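Local coordinates for choline binding protein PCPA (Streptococcus pneumoniae, PDB 4CP6) that is a leucine-rich repeat, choline-binding protein of pneumococcus, probably held on the cell surface through choline, and is studied as a vaccine antigen, at residues T344-S358 / K370-A384. Sequence-based numbering, arbitrary orientation.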
ATOM      1  N   THR A 344      12.685 -24.184 -11.717  1.00 11.03           N
ATOM      2  CA  THR A 344      14.093 -24.540 -11.690  1.00 11.77           C
ATOM      3  C   THR A 344      14.757 -23.794 -10.551  1.00 13.66           C
ATOM      4  O   THR A 344      14.500 -22.597 -10.378  1.00 12.12           O
ATOM      5  CB  THR A 344      14.794 -24.248 -13.029  1.00 15.66           C
ATOM      6  OG1 THR A 344      14.192 -25.084 -14.023  1.00 15.41           O
ATOM      7  CG2 THR A 344      16.303 -24.500 -12.964  1.00 16.66           C
ATOM      8  N   ILE A 345      15.570 -24.498  -9.769  1.00 11.89           N
ATOM      9  CA  ILE A 345      16.263 -23.922  -8.631  1.00 11.52           C
ATOM     10  C   ILE A 345      17.738 -23.899  -9.018  1.00 15.53           C
ATOM     11  O   ILE A 345      18.354 -24.955  -9.205  1.00 14.59           O
ATOM     12  CB  ILE A 345      15.998 -24.740  -7.344  1.00 12.51           C
ATOM     13  CG1 ILE A 345      14.483 -24.992  -7.150  1.00 13.36           C
ATOM     14  CG2 ILE A 345      16.610 -24.045  -6.129  1.00 13.56           C
ATOM     15  CD1 ILE A 345      14.103 -25.806  -5.898  1.00 14.45           C
ATOM     16  N   GLY A 346      18.292 -22.685  -9.087  1.00 14.27           N
ATOM     17  CA  GLY A 346      19.654 -22.413  -9.540  1.00 15.66           C
ATOM     18  C   GLY A 346      20.785 -23.103  -8.808  1.00 16.17           C
ATOM     19  O   GLY A 346      20.627 -23.639  -7.710  1.00 14.78           O
ATOM     20  N   ASN A 347      21.981 -23.072  -9.449  1.00 15.26           N
ATOM     21  CA  ASN A 347      23.165 -23.844  -9.052  1.00 16.52           C
ATOM     22  C   ASN A 347      23.633 -23.728  -7.621  1.00 19.17           C
ATOM     23  O   ASN A 347      24.018 -24.741  -7.035  1.00 19.27           O
ATOM     24  CB  ASN A 347      24.376 -23.533  -9.968  1.00 17.98           C
ATOM     25  CG  ASN A 347      24.198 -23.954 -11.423  1.00 28.35           C
ATOM     26  OD1 ASN A 347      23.281 -24.682 -11.795  1.00 25.23           O
ATOM     27  ND2 ASN A 347      25.062 -23.486 -12.299  1.00 22.90           N
ATOM     28  N   ASN A 348      23.672 -22.513  -7.062  1.00 15.39           N
ATOM     29  CA  ASN A 348      24.268 -22.365  -5.752  1.00 14.84           C
ATOM     30  C   ASN A 348      23.244 -22.245  -4.628  1.00 16.02           C
ATOM     31  O   ASN A 348      23.598 -21.825  -3.533  1.00 16.76           O
ATOM     32  CB  ASN A 348      25.294 -21.209  -5.752  1.00 18.33           C
ATOM     33  CG  ASN A 348      26.245 -21.345  -6.926  1.00 39.70           C
ATOM     34  OD1 ASN A 348      26.812 -22.427  -7.170  1.00 29.02           O
ATOM     35  ND2 ASN A 348      26.288 -20.327  -7.779  1.00 30.79           N
ATOM     36  N   ILE A 349      21.991 -22.702  -4.874  1.00 14.32           N
ATOM     37  CA  ILE A 349      20.961 -22.716  -3.835  1.00 13.19           C
ATOM     38  C   ILE A 349      21.029 -24.116  -3.260  1.00 16.89           C
ATOM     39  O   ILE A 349      20.623 -25.081  -3.929  1.00 15.40           O
ATOM     40  CB  ILE A 349      19.575 -22.352  -4.439  1.00 14.37           C
ATOM     41  CG1 ILE A 349      19.617 -20.921  -5.035  1.00 14.43           C
ATOM     42  CG2 ILE A 349      18.522 -22.447  -3.328  1.00 13.36           C
ATOM     43  CD1 ILE A 349      18.472 -20.630  -5.940  1.00 14.53           C
ATOM     44  N   ASN A 350      21.579 -24.225  -2.044  1.00 14.97           N
ATOM     45  CA  ASN A 350      21.818 -25.532  -1.415  1.00 15.91           C
ATOM     46  C   ASN A 350      21.003 -25.755  -0.154  1.00 18.23           C
ATOM     47  O   ASN A 350      21.164 -26.784   0.490  1.00 18.33           O
ATOM     48  CB  ASN A 350      23.318 -25.726  -1.118  1.00 20.40           C
ATOM     49  CG  ASN A 350      23.916 -24.653  -0.237  1.00 34.48           C
ATOM     50  OD1 ASN A 350      23.366 -24.270   0.791  1.00 27.22           O
ATOM     51  ND2 ASN A 350      25.067 -24.139  -0.618  1.00 35.51           N
ATOM     52  N   SER A 351      20.148 -24.797   0.225  1.00 15.32           N
ATOM     53  CA  SER A 351      19.330 -24.920   1.416  1.00 15.48           C
ATOM     54  C   SER A 351      17.967 -24.354   1.063  1.00 18.19           C
ATOM     55  O   SER A 351      17.877 -23.217   0.588  1.00 18.89           O
ATOM     56  CB  SER A 351      19.967 -24.150   2.565  1.00 18.93           C
ATOM     57  OG  SER A 351      19.140 -24.185   3.714  1.00 27.77           O
ATOM     58  N   LEU A 352      16.924 -25.166   1.213  1.00 13.86           N
ATOM     59  CA  LEU A 352      15.568 -24.715   0.908  1.00 13.36           C
ATOM     60  C   LEU A 352      14.830 -24.499   2.195  1.00 16.92           C
ATOM     61  O   LEU A 352      14.744 -25.423   3.018  1.00 15.59           O
ATOM     62  CB  LEU A 352      14.827 -25.673  -0.010  1.00 13.75           C
ATOM     63  CG  LEU A 352      15.526 -26.021  -1.328  1.00 17.40           C
ATOM     64  CD1 LEU A 352      14.671 -26.949  -2.141  1.00 18.02           C
ATOM     65  CD2 LEU A 352      15.813 -24.764  -2.151  1.00 20.03           C
ATOM     66  N   PRO A 353      14.336 -23.271   2.424  1.00 13.63           N
ATOM     67  CA  PRO A 353      13.701 -22.973   3.707  1.00 12.65           C
ATOM     68  C   PRO A 353      12.300 -23.521   3.862  1.00 13.28           C
ATOM     69  O   PRO A 353      11.693 -24.026   2.908  1.00 12.31           O
ATOM     70  CB  PRO A 353      13.705 -21.443   3.738  1.00 14.54           C
ATOM     71  CG  PRO A 353      13.566 -21.052   2.310  1.00 18.68           C
ATOM     72  CD  PRO A 353      14.343 -22.087   1.535  1.00 15.01           C
ATOM     73  N   SER A 354      11.749 -23.377   5.073  1.00 12.47           N
ATOM     74  CA  SER A 354      10.386 -23.755   5.339  1.00 11.17           C
ATOM     75  C   SER A 354       9.477 -22.890   4.485  1.00 11.10           C
ATOM     76  O   SER A 354       9.782 -21.714   4.223  1.00 11.97           O
ATOM     77  CB  SER A 354      10.062 -23.450   6.800  1.00 13.49           C
ATOM     78  OG  SER A 354      10.759 -24.369   7.625  1.00 15.73           O
ATOM     79  N   PHE A 355       8.333 -23.439   4.086  1.00 10.73           N
ATOM     80  CA  PHE A 355       7.270 -22.692   3.391  1.00 10.97           C
ATOM     81  C   PHE A 355       7.704 -22.127   2.037  1.00 12.46           C
ATOM     82  O   PHE A 355       7.169 -21.112   1.572  1.00 13.50           O
ATOM     83  CB  PHE A 355       6.717 -21.566   4.297  1.00 13.29           C
ATOM     84  CG  PHE A 355       6.272 -22.062   5.658  1.00 14.52           C
ATOM     85  CD1 PHE A 355       5.286 -23.028   5.773  1.00 18.46           C
ATOM     86  CD2 PHE A 355       6.878 -21.593   6.813  1.00 17.22           C
ATOM     87  CE1 PHE A 355       4.872 -23.484   7.027  1.00 21.77           C
ATOM     88  CE2 PHE A 355       6.476 -22.061   8.073  1.00 20.61           C
ATOM     89  CZ  PHE A 355       5.473 -22.995   8.164  1.00 19.39           C
ATOM     90  N   PHE A 356       8.623 -22.802   1.376  1.00 10.20           N
ATOM     91  CA  PHE A 356       9.170 -22.387   0.092  1.00  9.56           C
ATOM     92  C   PHE A 356       8.159 -22.435  -1.049  1.00 11.61           C
ATOM     93  O   PHE A 356       8.016 -21.457  -1.809  1.00 10.55           O
ATOM     94  CB  PHE A 356      10.363 -23.281  -0.193  1.00 10.91           C
ATOM     95  CG  PHE A 356      11.160 -22.998  -1.434  1.00 11.05           C
ATOM     96  CD1 PHE A 356      11.943 -21.850  -1.533  1.00 11.80           C
ATOM     97  CD2 PHE A 356      11.235 -23.942  -2.459  1.00 11.72           C
ATOM     98  CE1 PHE A 356      12.753 -21.626  -2.659  1.00 12.56           C
ATOM     99  CE2 PHE A 356      12.043 -23.719  -3.579  1.00 13.68           C
ATOM    100  CZ  PHE A 356      12.802 -22.566  -3.656  1.00 12.94           C
ATOM    101  N   LEU A 357       7.410 -23.561  -1.159  1.00  9.86           N
ATOM    102  CA  LEU A 357       6.487 -23.741  -2.273  1.00  9.63           C
ATOM    103  C   LEU A 357       5.240 -24.428  -1.763  1.00 10.98           C
ATOM    104  O   LEU A 357       5.336 -25.471  -1.098  1.00 11.36           O
ATOM    105  CB  LEU A 357       7.205 -24.517  -3.363  1.00  9.84           C
ATOM    106  CG  LEU A 357       6.391 -24.825  -4.599  1.00 11.60           C
ATOM    107  CD1 LEU A 357       5.942 -23.526  -5.324  1.00 11.33           C
ATOM    108  CD2 LEU A 357       7.156 -25.708  -5.541  1.00 11.62           C
ATOM    109  N   SER A 358       4.076 -23.819  -1.998  1.00 10.08           N
ATOM    110  CA  SER A 358       2.829 -24.317  -1.428  1.00  9.98           C
ATOM    111  C   SER A 358       1.648 -23.721  -2.176  1.00 11.62           C
ATOM    112  O   SER A 358       1.803 -22.923  -3.113  1.00 10.57           O
ATOM    113  CB  SER A 358       2.729 -23.949   0.064  1.00 12.07           C
ATOM    114  OG  SER A 358       2.717 -22.536   0.230  1.00 13.44           O
ATOM    115  N   LYS A 370      19.233 -27.763  -9.369  1.00 13.69           N
ATOM    116  CA  LYS A 370      20.541 -27.801 -10.039  1.00 12.76           C
ATOM    117  C   LYS A 370      21.734 -27.942  -9.123  1.00 15.42           C
ATOM    118  O   LYS A 370      22.822 -28.258  -9.613  1.00 15.88           O
ATOM    119  CB  LYS A 370      20.690 -26.542 -10.910  1.00 16.52           C
ATOM    120  CG  LYS A 370      19.682 -26.479 -12.046  1.00 18.65           C
ATOM    121  CD  LYS A 370      19.893 -25.272 -12.943  1.00 28.31           C
ATOM    122  CE  LYS A 370      20.947 -25.436 -14.005  1.00 45.04           C
ATOM    123  NZ  LYS A 370      21.295 -24.119 -14.610  1.00 47.11           N
ATOM    124  N   ASN A 371      21.572 -27.734  -7.824  1.00 13.44           N
ATOM    125  CA  ASN A 371      22.667 -27.788  -6.863  1.00 14.10           C
ATOM    126  C   ASN A 371      23.302 -29.176  -6.748  1.00 20.25           C
ATOM    127  O   ASN A 371      22.621 -30.185  -6.984  1.00 18.25           O
ATOM    128  CB  ASN A 371      22.220 -27.264  -5.513  1.00 16.12           C
ATOM    129  CG  ASN A 371      23.333 -27.225  -4.483  1.00 23.46           C
ATOM    130  OD1 ASN A 371      23.410 -28.076  -3.588  1.00 18.37           O
ATOM    131  ND2 ASN A 371      24.268 -26.274  -4.623  1.00 18.44           N
ATOM    132  N   LYS A 372      24.611 -29.213  -6.395  1.00 18.88           N
ATOM    133  CA  LYS A 372      25.400 -30.463  -6.271  1.00 20.39           C
ATOM    134  C   LYS A 372      26.102 -30.600  -4.914  1.00 26.12           C
ATOM    135  O   LYS A 372      27.033 -31.411  -4.795  1.00 28.04           O
ATOM    136  CB  LYS A 372      26.459 -30.508  -7.384  1.00 22.55           C
ATOM    137  CG  LYS A 372      25.921 -30.507  -8.793  1.00 25.02           C
ATOM    138  CD  LYS A 372      27.062 -30.376  -9.788  1.00 30.89           C
ATOM    139  CE  LYS A 372      26.567 -30.564 -11.200  1.00 44.97           C
ATOM    140  NZ  LYS A 372      27.692 -30.597 -12.170  1.00 55.96           N
ATOM    141  N   SER A 373      25.673 -29.835  -3.887  1.00 22.62           N
ATOM    142  CA  SER A 373      26.285 -29.887  -2.562  1.00 22.63           C
ATOM    143  C   SER A 373      26.047 -31.209  -1.834  1.00 27.25           C
ATOM    144  O   SER A 373      24.940 -31.759  -1.860  1.00 25.58           O
ATOM    145  CB  SER A 373      25.798 -28.730  -1.692  1.00 26.45           C
ATOM    146  OG  SER A 373      26.229 -28.888  -0.348  1.00 34.57           O
ATOM    147  N   THR A 374      27.087 -31.685  -1.123  1.00 25.22           N
ATOM    148  CA  THR A 374      26.974 -32.888  -0.296  1.00 25.39           C
ATOM    149  C   THR A 374      26.187 -32.549   0.990  1.00 29.08           C
ATOM    150  O   THR A 374      25.734 -33.456   1.690  1.00 29.53           O
ATOM    151  CB  THR A 374      28.379 -33.455   0.036  1.00 33.23           C
ATOM    152  OG1 THR A 374      29.172 -32.427   0.641  1.00 28.88           O
ATOM    153  CG2 THR A 374      29.097 -34.011  -1.197  1.00 34.89           C
ATOM    154  N   GLU A 375      26.006 -31.234   1.273  1.00 25.27           N
ATOM    155  CA  GLU A 375      25.315 -30.700   2.453  1.00 24.00           C
ATOM    156  C   GLU A 375      23.904 -30.162   2.144  1.00 24.75           C
ATOM    157  O   GLU A 375      23.308 -29.499   3.004  1.00 24.62           O
ATOM    158  CB  GLU A 375      26.151 -29.559   3.096  1.00 25.80           C
ATOM    159  CG  GLU A 375      27.654 -29.795   3.213  1.00 43.59           C
ATOM    160  CD  GLU A 375      28.090 -30.977   4.058  1.00 69.82           C
ATOM    161  OE1 GLU A 375      27.826 -30.965   5.282  1.00 74.27           O
ATOM    162  OE2 GLU A 375      28.720 -31.904   3.498  1.00 58.91           O
ATOM    163  N   PHE A 376      23.362 -30.443   0.937  1.00 19.77           N
ATOM    164  CA  PHE A 376      22.040 -29.956   0.494  1.00 17.30           C
ATOM    165  C   PHE A 376      20.987 -30.209   1.559  1.00 18.84           C
ATOM    166  O   PHE A 376      20.874 -31.333   2.035  1.00 18.95           O
ATOM    167  CB  PHE A 376      21.633 -30.675  -0.805  1.00 17.84           C
ATOM    168  CG  PHE A 376      20.391 -30.092  -1.441  1.00 17.81           C
ATOM    169  CD1 PHE A 376      20.463 -28.939  -2.209  1.00 18.90           C
ATOM    170  CD2 PHE A 376      19.151 -30.678  -1.245  1.00 18.04           C
ATOM    171  CE1 PHE A 376      19.319 -28.379  -2.767  1.00 19.76           C
ATOM    172  CE2 PHE A 376      18.011 -30.121  -1.822  1.00 19.01           C
ATOM    173  CZ  PHE A 376      18.102 -28.966  -2.553  1.00 17.41           C
ATOM    174  N   SER A 377      20.181 -29.189   1.902  1.00 15.47           N
ATOM    175  CA  SER A 377      19.171 -29.370   2.922  1.00 15.92           C
ATOM    176  C   SER A 377      17.775 -28.888   2.526  1.00 16.73           C
ATOM    177  O   SER A 377      17.604 -27.888   1.810  1.00 15.60           O
ATOM    178  CB  SER A 377      19.621 -28.722   4.228  1.00 22.41           C
ATOM    179  OG  SER A 377      19.657 -27.313   4.116  1.00 30.83           O
ATOM    180  N   VAL A 378      16.774 -29.600   3.054  1.00 14.88           N
ATOM    181  CA  VAL A 378      15.339 -29.391   2.835  1.00 14.24           C
ATOM    182  C   VAL A 378      14.700 -29.593   4.210  1.00 16.72           C
ATOM    183  O   VAL A 378      15.138 -30.477   4.965  1.00 17.79           O
ATOM    184  CB  VAL A 378      14.808 -30.475   1.840  1.00 19.09           C
ATOM    185  CG1 VAL A 378      13.298 -30.395   1.643  1.00 19.80           C
ATOM    186  CG2 VAL A 378      15.521 -30.374   0.488  1.00 18.83           C
ATOM    187  N   LYS A 379      13.647 -28.833   4.517  1.00 13.32           N
ATOM    188  CA  LYS A 379      12.894 -29.050   5.753  1.00 13.10           C
ATOM    189  C   LYS A 379      11.647 -29.832   5.418  1.00 13.82           C
ATOM    190  O   LYS A 379      11.215 -29.866   4.247  1.00 12.40           O
ATOM    191  CB  LYS A 379      12.498 -27.711   6.416  1.00 15.82           C
ATOM    192  CG  LYS A 379      13.684 -26.820   6.830  1.00 23.13           C
ATOM    193  CD  LYS A 379      14.521 -27.439   7.948  1.00 33.61           C
ATOM    194  CE  LYS A 379      15.312 -26.407   8.719  1.00 56.74           C
ATOM    195  NZ  LYS A 379      16.324 -27.036   9.614  1.00 64.05           N
ATOM    196  N   LYS A 380      11.006 -30.424   6.439  1.00 12.23           N
ATOM    197  CA  LYS A 380       9.798 -31.184   6.169  1.00 11.80           C
ATOM    198  C   LYS A 380       8.634 -30.320   5.679  1.00 12.94           C
ATOM    199  O   LYS A 380       7.712 -30.835   5.048  1.00 13.30           O
ATOM    200  CB  LYS A 380       9.389 -32.010   7.380  1.00 14.47           C
ATOM    201  CG  LYS A 380      10.296 -33.231   7.483  1.00 17.89           C
ATOM    202  CD  LYS A 380       9.944 -34.083   8.660  1.00 16.96           C
ATOM    203  CE  LYS A 380      10.851 -35.283   8.739  1.00 17.26           C
ATOM    204  NZ  LYS A 380      10.764 -35.880  10.106  1.00 18.34           N
ATOM    205  N   ASP A 381       8.698 -28.999   5.934  1.00 11.09           N
ATOM    206  CA  ASP A 381       7.672 -28.081   5.447  1.00 11.57           C
ATOM    207  C   ASP A 381       8.172 -27.176   4.332  1.00 12.54           C
ATOM    208  O   ASP A 381       7.525 -26.170   4.030  1.00 12.72           O
ATOM    209  CB  ASP A 381       7.034 -27.283   6.599  1.00 13.56           C
ATOM    210  CG  ASP A 381       8.026 -26.493   7.403  1.00 14.51           C
ATOM    211  OD1 ASP A 381       9.212 -26.470   7.029  1.00 16.34           O
ATOM    212  OD2 ASP A 381       7.606 -25.847   8.386  1.00 19.15           O
ATOM    213  N   THR A 382       9.311 -27.510   3.692  1.00 10.44           N
ATOM    214  CA  THR A 382       9.768 -26.730   2.536  1.00 10.02           C
ATOM    215  C   THR A 382       8.707 -26.804   1.425  1.00 11.27           C
ATOM    216  O   THR A 382       8.331 -25.774   0.845  1.00 10.23           O
ATOM    217  CB  THR A 382      11.100 -27.293   2.049  1.00 11.20           C
ATOM    218  OG1 THR A 382      12.106 -26.997   3.023  1.00 11.72           O
ATOM    219  CG2 THR A 382      11.522 -26.719   0.697  1.00 11.19           C
ATOM    220  N   PHE A 383       8.259 -28.024   1.118  1.00 10.65           N
ATOM    221  CA  PHE A 383       7.284 -28.269   0.060  1.00 10.24           C
ATOM    222  C   PHE A 383       5.962 -28.745   0.610  1.00 12.37           C
ATOM    223  O   PHE A 383       5.920 -29.620   1.495  1.00 11.50           O
ATOM    224  CB  PHE A 383       7.827 -29.376  -0.875  1.00 11.03           C
ATOM    225  CG  PHE A 383       9.061 -28.963  -1.633  1.00 10.30           C
ATOM    226  CD1 PHE A 383       8.981 -28.073  -2.697  1.00 11.12           C
ATOM    227  CD2 PHE A 383      10.311 -29.495  -1.310  1.00 11.51           C
ATOM    228  CE1 PHE A 383      10.130 -27.678  -3.387  1.00 11.54           C
ATOM    229  CE2 PHE A 383      11.451 -29.143  -2.042  1.00 12.49           C
ATOM    230  CZ  PHE A 383      11.351 -28.238  -3.074  1.00 11.44           C
ATOM    231  N   ALA A 384       4.876 -28.226   0.060  1.00 10.92           N
ATOM    232  CA  ALA A 384       3.532 -28.723   0.287  1.00 10.65           C
ATOM    233  C   ALA A 384       2.938 -28.723  -1.108  1.00 13.12           C
ATOM    234  O   ALA A 384       2.329 -27.736  -1.569  1.00 12.83           O
ATOM    235  CB  ALA A 384       2.745 -27.827   1.233  1.00 11.43           C
TER
HETATM  236  O   HOH W   1      19.440 -26.000  -6.547  1.00 14.22           O
HETATM  237  O   HOH W   2      26.391 -27.055  -7.009  1.00 22.59           O
HETATM  238  O   HOH W   3      26.573 -25.309  -3.175  1.00 29.47           O
HETATM  239  O   HOH W   4      22.999 -26.795   2.844  1.00 36.42           O
HETATM  240  O   HOH W   5       5.558 -25.332   2.074  1.00 14.88           O
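T382 meets the 344-358 segment through both branches of its side chain. T382 OG1 lies 3.1 Å from L352 O and 3.0 Å from P353 O, two acceptors competing for one proton; chi1 of -70° sets OG1 beside the backbone N and leaves CG2 anti to it, where T382 CG2 reaches L352 CB at 3.5 Å. L352 CD1 continues inward to F383 CZ (3.7 Å) and F376 CZ (4.0 Å), and F356 lies alongside F383, pointing the same way. Farther along, S354 OG donates to D381 OD1 on its syn side (2.7 Å), and D381 OD2 sits over one face of the F355 ring.

N371 bonds the type I turn G346-I349: N371 ND2 donates to N347 O (2.9 Å, 164° at the hydrogen), which lies near its amide plane. A second shell fixes these groups. K379 N donates to T382 OG1, and S373 N closes an Asx turn on N371 OD1. Backbone bonds L352 N to S377 O and S377 N to N350 O set the parallel register. Beyond, F356 meets F329 and F383 meets F391, each edge-to-face.

These are successive coils of a leucine-rich repeat solenoid. The settled N371-N347 and S354-D381 bonds imply that side-chain hydrogen bonding supplements the short strand pairing between coils, beside an apolar interior.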